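Side-chain contacts in periplasmic sugar-binding domain protein (Pseudomonas fluorescens Pf-5, PDB 3H75), which probably binds a carbohydrate in the periplasm with a two-domain alpha/beta fold: residues R54-G59 against D64-V69; G266-V271 against W290-F295; A272-A277 against D318-S323. One frame throughout, in Å; residues are numbered along the deposited sequence.

Contact 1 of 3, residues R54-G59 against D64-V69; sequences RELFQG and DYLMLV
Leu66 meets Leu56 and Phe57 where helix 46-58 packs on strand 65-69. The helix belongs to a beta-alpha-beta crossover of the parallel sheet. It joins strands 36-41 and 65-69, which lie either side of strand 5-10, and the six residues 59-64 lead from it into strand 65-69. Leu66 forks between its two partners. Its CG stands anti to the backbone N (chi1 -155°), and an off-stagger chi2 of -135° turns CD1 to Phe57 and CD2 to Leu56. CD2 of Leu66 lies 4.0 Å from CD1 of Leu56, whose side chain starts toward the strand with an unusual chi1 of -96°. The Phe57 side chain does not start toward the strand, but its ring reaches Leu66 with its far end. These two side chains cross at about a right angle. Ile78 and Leu81 of helix 74-82 also touch the Phe57 side chain. Leu66 is buried, and its backbone bonds to Lys88 and Phe90 of the neighbouring strand 88-93. Only carbon atoms meet across the two segments. The closest approach is CZ of Phe57 to CD1 of Leu66, at 3.7 Å, with CE1 of the same ring at 4.0 Å from that methyl.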
ATOM      1  N   ARG A  54       6.372 -18.572 -13.986  1.00 14.24           N
ATOM      2  CA  ARG A  54       6.391 -19.830 -14.725  1.00 16.94           C
ATOM      3  C   ARG A  54       7.761 -20.082 -15.343  1.00 16.92           C
ATOM      4  O   ARG A  54       8.322 -21.171 -15.210  1.00 17.09           O
ATOM      5  CB  ARG A  54       5.320 -19.820 -15.823  1.00 18.90           C
ATOM      6  CG  ARG A  54       5.210 -21.136 -16.586  1.00 24.63           C
ATOM      7  CD  ARG A  54       4.035 -21.144 -17.560  1.00 27.67           C
ATOM      8  NE  ARG A  54       2.771 -20.828 -16.900  1.00 31.69           N
ATOM      9  CZ  ARG A  54       1.571 -21.005 -17.447  1.00 34.81           C
ATOM     10  NH1 ARG A  54       1.462 -21.504 -18.672  1.00 35.82           N
ATOM     11  NH2 ARG A  54       0.477 -20.679 -16.769  1.00 34.73           N
ATOM     12  N   GLU A  55       8.308 -19.069 -16.010  1.00 16.99           N
ATOM     13  CA  GLU A  55       9.605 -19.216 -16.648  1.00 18.16           C
ATOM     14  C   GLU A  55      10.767 -19.268 -15.656  1.00 18.21           C
ATOM     15  O   GLU A  55      11.804 -19.867 -15.942  1.00 18.52           O
ATOM     16  CB  GLU A  55       9.794 -18.108 -17.690  1.00 19.01           C
ATOM     17  CG  GLU A  55       8.851 -18.285 -18.888  1.00 22.00           C
ATOM     18  CD  GLU A  55       8.971 -17.192 -19.935  1.00 24.66           C
ATOM     19  OE1 GLU A  55      10.107 -16.847 -20.318  1.00 25.12           O
ATOM     20  OE2 GLU A  55       7.921 -16.687 -20.387  1.00 28.04           O
ATOM     21  N   LEU A  56      10.593 -18.663 -14.483  1.00 18.38           N
ATOM     22  CA  LEU A  56      11.638 -18.695 -13.459  1.00 18.47           C
ATOM     23  C   LEU A  56      11.795 -20.121 -12.935  1.00 18.81           C
ATOM     24  O   LEU A  56      12.910 -20.599 -12.717  1.00 18.70           O
ATOM     25  CB  LEU A  56      11.284 -17.773 -12.284  1.00 18.69           C
ATOM     26  CG  LEU A  56      11.846 -16.351 -12.257  1.00 21.34           C
ATOM     27  CD1 LEU A  56      11.300 -15.618 -11.037  1.00 22.49           C
ATOM     28  CD2 LEU A  56      13.370 -16.393 -12.215  1.00 19.46           C
ATOM     29  N   PHE A  57      10.669 -20.796 -12.728  1.00 18.98           N
ATOM     30  CA  PHE A  57      10.686 -22.165 -12.224  1.00 20.97           C
ATOM     31  C   PHE A  57      11.281 -23.146 -13.231  1.00 23.51           C
ATOM     32  O   PHE A  57      11.876 -24.152 -12.846  1.00 23.30           O
ATOM     33  CB  PHE A  57       9.272 -22.625 -11.859  1.00 18.40           C
ATOM     34  CG  PHE A  57       8.617 -21.800 -10.788  1.00 18.67           C
ATOM     35  CD1 PHE A  57       9.305 -21.465  -9.628  1.00 18.43           C
ATOM     36  CD2 PHE A  57       7.295 -21.388 -10.925  1.00 18.17           C
ATOM     37  CE1 PHE A  57       8.685 -20.729  -8.620  1.00 18.61           C
ATOM     38  CE2 PHE A  57       6.667 -20.654  -9.924  1.00 17.26           C
ATOM     39  CZ  PHE A  57       7.364 -20.324  -8.769  1.00 17.03           C
ATOM     40  N   GLN A  58      11.123 -22.852 -14.517  1.00 26.05           N
ATOM     41  CA  GLN A  58      11.638 -23.732 -15.564  1.00 28.83           C
ATOM     42  C   GLN A  58      13.089 -23.449 -15.930  1.00 30.31           C
ATOM     43  O   GLN A  58      13.736 -24.261 -16.589  1.00 32.31           O
ATOM     44  CB  GLN A  58      10.784 -23.613 -16.826  1.00 29.18           C
ATOM     45  CG  GLN A  58       9.301 -23.850 -16.613  1.00 31.54           C
ATOM     46  CD  GLN A  58       8.515 -23.750 -17.906  1.00 32.67           C
ATOM     47  OE1 GLN A  58       9.034 -23.299 -18.926  1.00 35.88           O
ATOM     48  NE2 GLN A  58       7.254 -24.161 -17.865  1.00 32.58           N
ATOM     49  N   GLY A  59      13.599 -22.298 -15.506  1.00 30.93           N
ATOM     50  CA  GLY A  59      14.970 -21.946 -15.833  1.00 33.16           C
ATOM     51  C   GLY A  59      16.006 -22.371 -14.814  1.00 34.49           C
ATOM     52  O   GLY A  59      15.677 -22.908 -13.755  1.00 36.10           O
ATOM     53  N   ASP A  64      17.025 -17.816  -4.427  1.00 13.99           N
ATOM     54  CA  ASP A  64      16.746 -18.514  -3.179  1.00 14.50           C
ATOM     55  C   ASP A  64      15.293 -18.261  -2.796  1.00 14.23           C
ATOM     56  O   ASP A  64      14.599 -19.162  -2.323  1.00 13.73           O
ATOM     57  CB  ASP A  64      17.662 -18.016  -2.057  1.00 16.75           C
ATOM     58  CG  ASP A  64      19.118 -18.357  -2.295  1.00 19.57           C
ATOM     59  OD1 ASP A  64      19.400 -19.521  -2.644  1.00 21.42           O
ATOM     60  OD2 ASP A  64      19.981 -17.470  -2.125  1.00 20.58           O
ATOM     61  N   TYR A  65      14.844 -17.027  -3.016  1.00 12.34           N
ATOM     62  CA  TYR A  65      13.482 -16.615  -2.689  1.00 12.60           C
ATOM     63  C   TYR A  65      12.772 -15.947  -3.860  1.00 10.86           C
ATOM     64  O   TYR A  65      13.394 -15.248  -4.668  1.00 10.94           O
ATOM     65  CB  TYR A  65      13.496 -15.613  -1.529  1.00 13.95           C
ATOM     66  CG  TYR A  65      14.106 -16.132  -0.253  1.00 13.43           C
ATOM     67  CD1 TYR A  65      13.323 -16.775   0.704  1.00 13.83           C
ATOM     68  CD2 TYR A  65      15.473 -15.995  -0.009  1.00 14.85           C
ATOM     69  CE1 TYR A  65      13.888 -17.273   1.878  1.00 15.29           C
ATOM     70  CE2 TYR A  65      16.047 -16.493   1.160  1.00 15.17           C
ATOM     71  CZ  TYR A  65      15.247 -17.131   2.095  1.00 15.84           C
ATOM     72  OH  TYR A  65      15.816 -17.641   3.239  1.00 16.29           O
ATOM     73  N   LEU A  66      11.461 -16.157  -3.922  1.00 10.54           N
ATOM     74  CA  LEU A  66      10.600 -15.555  -4.931  1.00 10.50           C
ATOM     75  C   LEU A  66       9.547 -14.812  -4.110  1.00 10.94           C
ATOM     76  O   LEU A  66       8.811 -15.426  -3.334  1.00 10.60           O
ATOM     77  CB  LEU A  66       9.927 -16.635  -5.790  1.00 11.59           C
ATOM     78  CG  LEU A  66       9.442 -16.348  -7.221  1.00 17.41           C
ATOM     79  CD1 LEU A  66       8.049 -16.940  -7.401  1.00 14.33           C
ATOM     80  CD2 LEU A  66       9.447 -14.857  -7.528  1.00 13.46           C
HETATM   81  N   MSE A  67       9.501 -13.492  -4.251  1.00  9.49           N
HETATM   82  CA  MSE A  67       8.539 -12.676  -3.524  1.00  9.65           C
HETATM   83  C   MSE A  67       7.467 -12.178  -4.482  1.00  8.83           C
HETATM   84  O   MSE A  67       7.767 -11.760  -5.594  1.00  7.11           O
HETATM   85  CB  MSE A  67       9.240 -11.487  -2.880  1.00 10.30           C
HETATM   86  CG  MSE A  67       8.377 -10.734  -1.888  1.00 11.39           C
HETATM   87 SE   MSE A  67       9.354  -9.216  -1.187  1.00 24.04          SE
HETATM   88  CE  MSE A  67      10.997 -10.049  -0.695  1.00 13.87           C
ATOM     89  N   LEU A  68       6.213 -12.230  -4.058  1.00  8.84           N
ATOM     90  CA  LEU A  68       5.124 -11.785  -4.915  1.00  8.38           C
ATOM     91  C   LEU A  68       3.977 -11.238  -4.088  1.00  9.15           C
ATOM     92  O   LEU A  68       3.827 -11.574  -2.911  1.00  7.61           O
ATOM     93  CB  LEU A  68       4.606 -12.946  -5.772  1.00 12.71           C
ATOM     94  CG  LEU A  68       4.100 -14.171  -4.996  1.00 12.56           C
ATOM     95  CD1 LEU A  68       2.927 -14.812  -5.733  1.00 16.80           C
ATOM     96  CD2 LEU A  68       5.240 -15.162  -4.803  1.00 13.93           C
ATOM     97  N   VAL A  69       3.167 -10.394  -4.716  1.00  9.79           N
ATOM     98  CA  VAL A  69       2.014  -9.804  -4.057  1.00 10.37           C
ATOM     99  C   VAL A  69       0.855 -10.780  -4.188  1.00 12.76           C
ATOM    100  O   VAL A  69       0.686 -11.420  -5.225  1.00 12.89           O
ATOM    101  CB  VAL A  69       1.634  -8.464  -4.711  1.00 11.39           C
ATOM    102  CG1 VAL A  69       0.394  -7.897  -4.051  1.00 15.54           C
ATOM    103  CG2 VAL A  69       2.799  -7.482  -4.592  1.00 10.79           C
TER

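Contact 2 of 3, residues G266-V271 against W290-F295; sequences GGWALV and WQLSLF
Trp268, Leu292 and Leu294 all place CG anti to their own carbonyl carbon. For Trp268 (chi1 -51°) this sends the indole from helix 265-277 toward the chain that follows strand 289-291. For Leu294 (chi1 -60°) it turns CG toward the indole, and an extended chi2 of 176° carries CD2 onward to the ring. The pyrrole part of the indole makes the contact. NE1 of Trp268 lies 3.7 Å from CD2 of Leu294, and CD1 of Trp268 lies 3.9 Å from the same methyl. The two side chains slide past each other in opposite directions. Leu292 comes in at a slant, with its CD1 4.1 Å from CD1 of Trp268. Both leucines therefore gather at one corner of the ring system, and the contact is apolar packing. Other residues also pack on Trp268. Phe335 stacks on it, Phe25 meets it edge-to-face, and Met118 of strand 115-119 touches both Trp268 and Leu292. Asp121 OD1 accepts bonds from the backbone N of Leu294 and of Phe295. Residues 292-295 link strand 289-291 of one sheet to strand 296-297 of the other, one of the interdomain crossovers of the two-domain periplasmic binding protein fold.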
ATOM      1  N   GLY A 266       8.207  -3.899   1.499  1.00  7.37           N
ATOM      2  CA  GLY A 266       9.195  -4.692   0.787  1.00  9.53           C
ATOM      3  C   GLY A 266      10.546  -4.712   1.482  1.00 10.26           C
ATOM      4  O   GLY A 266      11.223  -5.745   1.513  1.00  9.39           O
ATOM      5  N   GLY A 267      10.947  -3.571   2.035  1.00  9.99           N
ATOM      6  CA  GLY A 267      12.224  -3.489   2.726  1.00  9.76           C
ATOM      7  C   GLY A 267      12.242  -4.359   3.967  1.00 11.72           C
ATOM      8  O   GLY A 267      13.218  -5.069   4.237  1.00 10.55           O
ATOM      9  N   TRP A 268      11.161  -4.305   4.736  1.00  9.15           N
ATOM     10  CA  TRP A 268      11.058  -5.106   5.950  1.00  9.70           C
ATOM     11  C   TRP A 268      11.064  -6.580   5.563  1.00 10.78           C
ATOM     12  O   TRP A 268      11.623  -7.416   6.267  1.00 12.11           O
ATOM     13  CB  TRP A 268       9.762  -4.790   6.695  1.00 11.09           C
ATOM     14  CG  TRP A 268       9.507  -3.334   6.950  1.00  9.47           C
ATOM     15  CD1 TRP A 268       8.285  -2.726   6.999  1.00 10.23           C
ATOM     16  CD2 TRP A 268      10.476  -2.307   7.221  1.00 10.40           C
ATOM     17  NE1 TRP A 268       8.429  -1.389   7.284  1.00 10.04           N
ATOM     18  CE2 TRP A 268       9.761  -1.104   7.424  1.00  9.95           C
ATOM     19  CE3 TRP A 268      11.876  -2.286   7.312  1.00 11.21           C
ATOM     20  CZ2 TRP A 268      10.398   0.111   7.709  1.00 11.21           C
ATOM     21  CZ3 TRP A 268      12.509  -1.077   7.597  1.00 10.23           C
ATOM     22  CH2 TRP A 268      11.767   0.104   7.791  1.00 11.39           C
ATOM     23  N   ALA A 269      10.423  -6.893   4.439  1.00 10.43           N
ATOM     24  CA  ALA A 269      10.364  -8.268   3.960  1.00 10.64           C
ATOM     25  C   ALA A 269      11.773  -8.793   3.698  1.00 10.59           C
ATOM     26  O   ALA A 269      12.076  -9.947   4.001  1.00 10.65           O
ATOM     27  CB  ALA A 269       9.527  -8.346   2.679  1.00 10.77           C
ATOM     28  N   LEU A 270      12.636  -7.951   3.139  1.00 11.24           N
ATOM     29  CA  LEU A 270      14.001  -8.388   2.856  1.00 11.26           C
ATOM     30  C   LEU A 270      14.790  -8.614   4.141  1.00 13.07           C
ATOM     31  O   LEU A 270      15.668  -9.479   4.188  1.00 12.66           O
ATOM     32  CB  LEU A 270      14.710  -7.390   1.932  1.00 12.49           C
ATOM     33  CG  LEU A 270      14.129  -7.389   0.509  1.00 10.61           C
ATOM     34  CD1 LEU A 270      14.848  -6.383  -0.361  1.00 12.31           C
ATOM     35  CD2 LEU A 270      14.249  -8.773  -0.100  1.00 11.43           C
ATOM     36  N   VAL A 271      14.482  -7.851   5.188  1.00 12.70           N
ATOM     37  CA  VAL A 271      15.165  -8.051   6.463  1.00 13.71           C
ATOM     38  C   VAL A 271      14.770  -9.439   6.963  1.00 14.20           C
ATOM     39  O   VAL A 271      15.613 -10.211   7.424  1.00 13.44           O
ATOM     40  CB  VAL A 271      14.738  -7.015   7.527  1.00 13.45           C
ATOM     41  CG1 VAL A 271      15.326  -7.393   8.885  1.00 14.88           C
ATOM     42  CG2 VAL A 271      15.207  -5.628   7.122  1.00 13.79           C
ATOM     43  N   TRP A 290       4.049 -12.560   9.102  1.00 17.55           N
ATOM     44  CA  TRP A 290       4.064 -11.287   9.807  1.00 15.48           C
ATOM     45  C   TRP A 290       2.844 -10.420   9.523  1.00 16.00           C
ATOM     46  O   TRP A 290       2.399 -10.303   8.381  1.00 14.13           O
ATOM     47  CB  TRP A 290       5.323 -10.509   9.428  1.00 16.42           C
ATOM     48  CG  TRP A 290       6.578 -11.020  10.072  1.00 17.07           C
ATOM     49  CD1 TRP A 290       7.097 -10.630  11.271  1.00 18.15           C
ATOM     50  CD2 TRP A 290       7.477 -12.005   9.545  1.00 18.06           C
ATOM     51  NE1 TRP A 290       8.266 -11.307  11.527  1.00 18.53           N
ATOM     52  CE2 TRP A 290       8.523 -12.158  10.482  1.00 19.33           C
ATOM     53  CE3 TRP A 290       7.502 -12.772   8.372  1.00 18.04           C
ATOM     54  CZ2 TRP A 290       9.586 -13.049  10.284  1.00 19.83           C
ATOM     55  CZ3 TRP A 290       8.558 -13.657   8.175  1.00 19.10           C
ATOM     56  CH2 TRP A 290       9.586 -13.787   9.126  1.00 20.35           C
ATOM     57  N   GLN A 291       2.309  -9.817  10.581  1.00 16.13           N
ATOM     58  CA  GLN A 291       1.163  -8.919  10.482  1.00 17.86           C
ATOM     59  C   GLN A 291       1.661  -7.594  11.051  1.00 17.81           C
ATOM     60  O   GLN A 291       1.944  -7.491  12.247  1.00 18.30           O
ATOM     61  CB  GLN A 291      -0.012  -9.450  11.305  1.00 19.83           C
ATOM     62  CG  GLN A 291      -0.502 -10.821  10.857  1.00 24.48           C
ATOM     63  CD  GLN A 291      -1.655 -11.341  11.701  1.00 28.14           C
ATOM     64  OE1 GLN A 291      -2.722 -10.728  11.767  1.00 31.37           O
ATOM     65  NE2 GLN A 291      -1.443 -12.479  12.353  1.00 30.25           N
ATOM     66  N   LEU A 292       1.775  -6.586  10.195  1.00 15.90           N
ATOM     67  CA  LEU A 292       2.287  -5.291  10.621  1.00 15.02           C
ATOM     68  C   LEU A 292       1.277  -4.157  10.524  1.00 15.94           C
ATOM     69  O   LEU A 292       0.343  -4.203   9.729  1.00 15.60           O
ATOM     70  CB  LEU A 292       3.511  -4.913   9.780  1.00 13.70           C
ATOM     71  CG  LEU A 292       4.610  -5.958   9.556  1.00 13.43           C
ATOM     72  CD1 LEU A 292       5.683  -5.380   8.649  1.00 11.32           C
ATOM     73  CD2 LEU A 292       5.215  -6.370  10.887  1.00 13.74           C
ATOM     74  N   SER A 293       1.478  -3.146  11.361  1.00 16.35           N
ATOM     75  CA  SER A 293       0.649  -1.950  11.349  1.00 16.47           C
ATOM     76  C   SER A 293       1.614  -0.905  10.818  1.00 16.47           C
ATOM     77  O   SER A 293       2.475  -0.419  11.549  1.00 18.73           O
ATOM     78  CB  SER A 293       0.191  -1.580  12.765  1.00 19.28           C
ATOM     79  OG  SER A 293      -0.772  -2.504  13.245  1.00 22.55           O
ATOM     80  N   LEU A 294       1.489  -0.581   9.535  1.00 13.65           N
ATOM     81  CA  LEU A 294       2.388   0.379   8.912  1.00 12.24           C
ATOM     82  C   LEU A 294       1.751   1.723   8.583  1.00 12.47           C
ATOM     83  O   LEU A 294       2.439   2.746   8.560  1.00 13.74           O
ATOM     84  CB  LEU A 294       2.978  -0.217   7.628  1.00 12.53           C
ATOM     85  CG  LEU A 294       3.792  -1.506   7.773  1.00 11.55           C
ATOM     86  CD1 LEU A 294       4.202  -1.998   6.398  1.00 12.45           C
ATOM     87  CD2 LEU A 294       5.026  -1.248   8.635  1.00 12.97           C
ATOM     88  N   PHE A 295       0.446   1.729   8.335  1.00 10.72           N
ATOM     89  CA  PHE A 295      -0.232   2.968   7.977  1.00 11.69           C
ATOM     90  C   PHE A 295      -0.352   3.993   9.086  1.00 12.53           C
ATOM     91  O   PHE A 295      -0.606   3.659  10.242  1.00 14.54           O
ATOM     92  CB  PHE A 295      -1.631   2.681   7.429  1.00 12.65           C
ATOM     93  CG  PHE A 295      -1.643   2.219   6.005  1.00 12.27           C
ATOM     94  CD1 PHE A 295      -1.168   3.042   4.990  1.00 12.66           C
ATOM     95  CD2 PHE A 295      -2.140   0.966   5.674  1.00 12.78           C
ATOM     96  CE1 PHE A 295      -1.192   2.620   3.659  1.00 12.76           C
ATOM     97  CE2 PHE A 295      -2.169   0.535   4.346  1.00 13.94           C
ATOM     98  CZ  PHE A 295      -1.693   1.366   3.338  1.00 14.23           C
TER

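Contact 3 of 3, residues A272-A277 against D318-S323; sequences ALHDDA and DFRGLS
Ser323 and His274 approach one oxygen, OD1 of Asp275, from different sides of its carboxylate. Ser323 OG donates to Asp275 OD1 at 2.7 Å, on the syn side and somewhat out of the carboxylate plane. His274 ND1 donates to the same OD1 at 2.9 Å, on the anti side, with an N-H...O angle of 159°. The carboxylate oxygen sits at the edge of the imidazole, almost exactly in the ring plane. The torsions explain how neighbours on one helix can do this. His274 has CG anti to its backbone N (chi1 165°), while Asp275 has CG beside its own, and the two side chains converge on the face turned to helix 319-322. The other oxygen, OD2, is taken by Tyr333 OH and by the backbone N of Ala324. Both oxygens of this buried carboxylate are thus gripped twice. These donors would probably favour the charged form of Asp275 and fix its rotation. The bond to OD1 places His274 ND1 toward Asp275 and helps to hold the ring's rotation. Ser323 OG is in turn bonded to Gln325 N.

Arg320 reaches across at the exposed margin, bent at chi3. Its NH1 comes to 4.1 Å from His274 NE2, with the guanidinium 68° from the imidazole plane. This is proximity and not a bond. Leu33 of helix 17-33 also touches His274. The arrangement is a His-carboxylate hydrogen bond whose carboxylate also accepts from a serine, a structural link between helix 265-277 and the weakly bonded helix 319-322.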
ATOM      1  N   ALA A 272      13.480  -9.754   6.867  1.00 12.87           N
ATOM      2  CA  ALA A 272      12.981 -11.052   7.308  1.00 13.64           C
ATOM      3  C   ALA A 272      13.579 -12.199   6.493  1.00 14.28           C
ATOM      4  O   ALA A 272      13.962 -13.231   7.055  1.00 15.38           O
ATOM      5  CB  ALA A 272      11.456 -11.086   7.224  1.00 12.96           C
ATOM      6  N   LEU A 273      13.661 -12.029   5.176  1.00 13.92           N
ATOM      7  CA  LEU A 273      14.219 -13.078   4.328  1.00 13.64           C
ATOM      8  C   LEU A 273      15.711 -13.221   4.579  1.00 14.54           C
ATOM      9  O   LEU A 273      16.247 -14.331   4.571  1.00 14.39           O
ATOM     10  CB  LEU A 273      13.950 -12.784   2.850  1.00 13.59           C
ATOM     11  CG  LEU A 273      12.466 -12.836   2.473  1.00 11.20           C
ATOM     12  CD1 LEU A 273      12.314 -12.632   0.973  1.00 12.76           C
ATOM     13  CD2 LEU A 273      11.869 -14.171   2.891  1.00 13.45           C
ATOM     14  N   HIS A 274      16.380 -12.095   4.794  1.00 15.84           N
ATOM     15  CA  HIS A 274      17.808 -12.100   5.084  1.00 17.49           C
ATOM     16  C   HIS A 274      18.041 -12.965   6.319  1.00 18.16           C
ATOM     17  O   HIS A 274      18.949 -13.797   6.352  1.00 18.14           O
ATOM     18  CB  HIS A 274      18.283 -10.664   5.334  1.00 18.43           C
ATOM     19  CG  HIS A 274      19.625 -10.566   5.993  1.00 21.22           C
ATOM     20  ND1 HIS A 274      19.803 -10.731   7.348  1.00 20.86           N
ATOM     21  CD2 HIS A 274      20.852 -10.297   5.482  1.00 21.30           C
ATOM     22  CE1 HIS A 274      21.080 -10.564   7.648  1.00 20.98           C
ATOM     23  NE2 HIS A 274      21.737 -10.300   6.533  1.00 22.74           N
ATOM     24  N   ASP A 275      17.203 -12.773   7.331  1.00 17.84           N
ATOM     25  CA  ASP A 275      17.326 -13.535   8.563  1.00 17.98           C
ATOM     26  C   ASP A 275      16.932 -14.993   8.379  1.00 18.21           C
ATOM     27  O   ASP A 275      17.536 -15.879   8.978  1.00 18.25           O
ATOM     28  CB  ASP A 275      16.492 -12.886   9.671  1.00 18.15           C
ATOM     29  CG  ASP A 275      17.124 -11.609  10.199  1.00 17.50           C
ATOM     30  OD1 ASP A 275      18.212 -11.237   9.712  1.00 19.50           O
ATOM     31  OD2 ASP A 275      16.538 -10.979  11.104  1.00 16.91           O
ATOM     32  N   ASP A 276      15.930 -15.254   7.545  1.00 15.81           N
ATOM     33  CA  ASP A 276      15.517 -16.634   7.311  1.00 16.74           C
ATOM     34  C   ASP A 276      16.674 -17.433   6.720  1.00 15.85           C
ATOM     35  O   ASP A 276      16.898 -18.586   7.092  1.00 15.39           O
ATOM     36  CB  ASP A 276      14.337 -16.706   6.345  1.00 16.59           C
ATOM     37  CG  ASP A 276      13.929 -18.137   6.039  1.00 17.57           C
ATOM     38  OD1 ASP A 276      13.339 -18.792   6.922  1.00 19.03           O
ATOM     39  OD2 ASP A 276      14.218 -18.616   4.922  1.00 15.05           O
ATOM     40  N   ALA A 277      17.403 -16.815   5.794  1.00 15.82           N
ATOM     41  CA  ALA A 277      18.530 -17.470   5.147  1.00 17.37           C
ATOM     42  C   ALA A 277      19.625 -17.781   6.158  1.00 18.91           C
ATOM     43  O   ALA A 277      20.401 -18.713   5.969  1.00 18.45           O
ATOM     44  CB  ALA A 277      19.082 -16.588   4.030  1.00 19.20           C
ATOM     45  N   ASP A 318      18.845   1.920   8.727  1.00 23.77           N
ATOM     46  CA  ASP A 318      19.893   0.951   9.020  1.00 24.72           C
ATOM     47  C   ASP A 318      19.276  -0.439   9.032  1.00 23.39           C
ATOM     48  O   ASP A 318      18.947  -0.979  10.083  1.00 23.55           O
ATOM     49  CB  ASP A 318      20.542   1.259  10.370  1.00 27.59           C
ATOM     50  CG  ASP A 318      21.546   0.205  10.784  1.00 30.69           C
ATOM     51  OD1 ASP A 318      22.251  -0.323   9.895  1.00 31.08           O
ATOM     52  OD2 ASP A 318      21.638  -0.088  11.997  1.00 32.61           O
ATOM     53  N   PHE A 319      19.117  -1.008   7.841  1.00 22.55           N
ATOM     54  CA  PHE A 319      18.522  -2.329   7.691  1.00 22.11           C
ATOM     55  C   PHE A 319      19.317  -3.430   8.387  1.00 22.91           C
ATOM     56  O   PHE A 319      18.747  -4.243   9.112  1.00 22.74           O
ATOM     57  CB  PHE A 319      18.362  -2.652   6.206  1.00 20.17           C
ATOM     58  CG  PHE A 319      17.366  -1.771   5.502  1.00 18.04           C
ATOM     59  CD1 PHE A 319      16.000  -1.989   5.646  1.00 15.22           C
ATOM     60  CD2 PHE A 319      17.795  -0.719   4.703  1.00 16.35           C
ATOM     61  CE1 PHE A 319      15.070  -1.167   4.999  1.00 14.86           C
ATOM     62  CE2 PHE A 319      16.875   0.109   4.052  1.00 16.36           C
ATOM     63  CZ  PHE A 319      15.510  -0.120   4.202  1.00 14.13           C
ATOM     64  N   ARG A 320      20.628  -3.461   8.170  1.00 24.07           N
ATOM     65  CA  ARG A 320      21.449  -4.486   8.803  1.00 25.18           C
ATOM     66  C   ARG A 320      21.230  -4.431  10.312  1.00 24.14           C
ATOM     67  O   ARG A 320      21.255  -5.456  10.991  1.00 23.29           O
ATOM     68  CB  ARG A 320      22.929  -4.277   8.475  1.00 26.63           C
ATOM     69  CG  ARG A 320      23.827  -5.411   8.949  1.00 31.61           C
ATOM     70  CD  ARG A 320      25.259  -5.232   8.467  1.00 33.92           C
ATOM     71  NE  ARG A 320      25.374  -5.335   7.015  1.00 36.97           N
ATOM     72  CZ  ARG A 320      25.160  -6.450   6.321  1.00 37.71           C
ATOM     73  NH1 ARG A 320      24.817  -7.572   6.945  1.00 37.78           N
ATOM     74  NH2 ARG A 320      25.288  -6.446   5.000  1.00 37.05           N
ATOM     75  N   GLY A 321      20.993  -3.227  10.826  1.00 23.86           N
ATOM     76  CA  GLY A 321      20.756  -3.062  12.249  1.00 23.80           C
ATOM     77  C   GLY A 321      19.434  -3.651  12.706  1.00 23.56           C
ATOM     78  O   GLY A 321      19.239  -3.915  13.892  1.00 22.71           O
ATOM     79  N   LEU A 322      18.518  -3.861  11.766  1.00 22.03           N
ATOM     80  CA  LEU A 322      17.215  -4.428  12.088  1.00 21.84           C
ATOM     81  C   LEU A 322      17.283  -5.948  12.146  1.00 21.39           C
ATOM     82  O   LEU A 322      16.393  -6.598  12.690  1.00 21.00           O
ATOM     83  CB  LEU A 322      16.177  -3.999  11.049  1.00 21.65           C
ATOM     84  CG  LEU A 322      15.865  -2.504  11.011  1.00 21.43           C
ATOM     85  CD1 LEU A 322      14.881  -2.218   9.891  1.00 20.30           C
ATOM     86  CD2 LEU A 322      15.287  -2.066  12.348  1.00 22.36           C
ATOM     87  N   SER A 323      18.339  -6.514  11.574  1.00 22.27           N
ATOM     88  CA  SER A 323      18.512  -7.961  11.577  1.00 22.97           C
ATOM     89  C   SER A 323      18.581  -8.482  13.005  1.00 24.73           C
ATOM     90  O   SER A 323      19.137  -7.828  13.889  1.00 25.07           O
ATOM     91  CB  SER A 323      19.791  -8.345  10.835  1.00 23.20           C
ATOM     92  OG  SER A 323      20.025  -9.739  10.934  1.00 21.80           O
TER

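Contacts 2 and 3 share helix 265-277, and their centres are about 12 Å apart. Trp268 of contact 2 packs on the helical turn of contact 3, with its CZ3 3.5 Å from Leu322 CD1 and 3.6 Å from Phe319 CE1. Contact 1 lies about 21 Å from each, centre to centre, and it uses a different side of strand 65-69. The strand joins the three. Its Met67, a selenomethionine, puts CE 3.5 Å from Leu270 CD2 of contact 2. Tyr65 OH lies 2.5 Å from Asp276 OD2 of contact 3, probably as a hydrogen bond. Helices 46-58 and 265-277 thus cover opposite faces of the same parallel sheet.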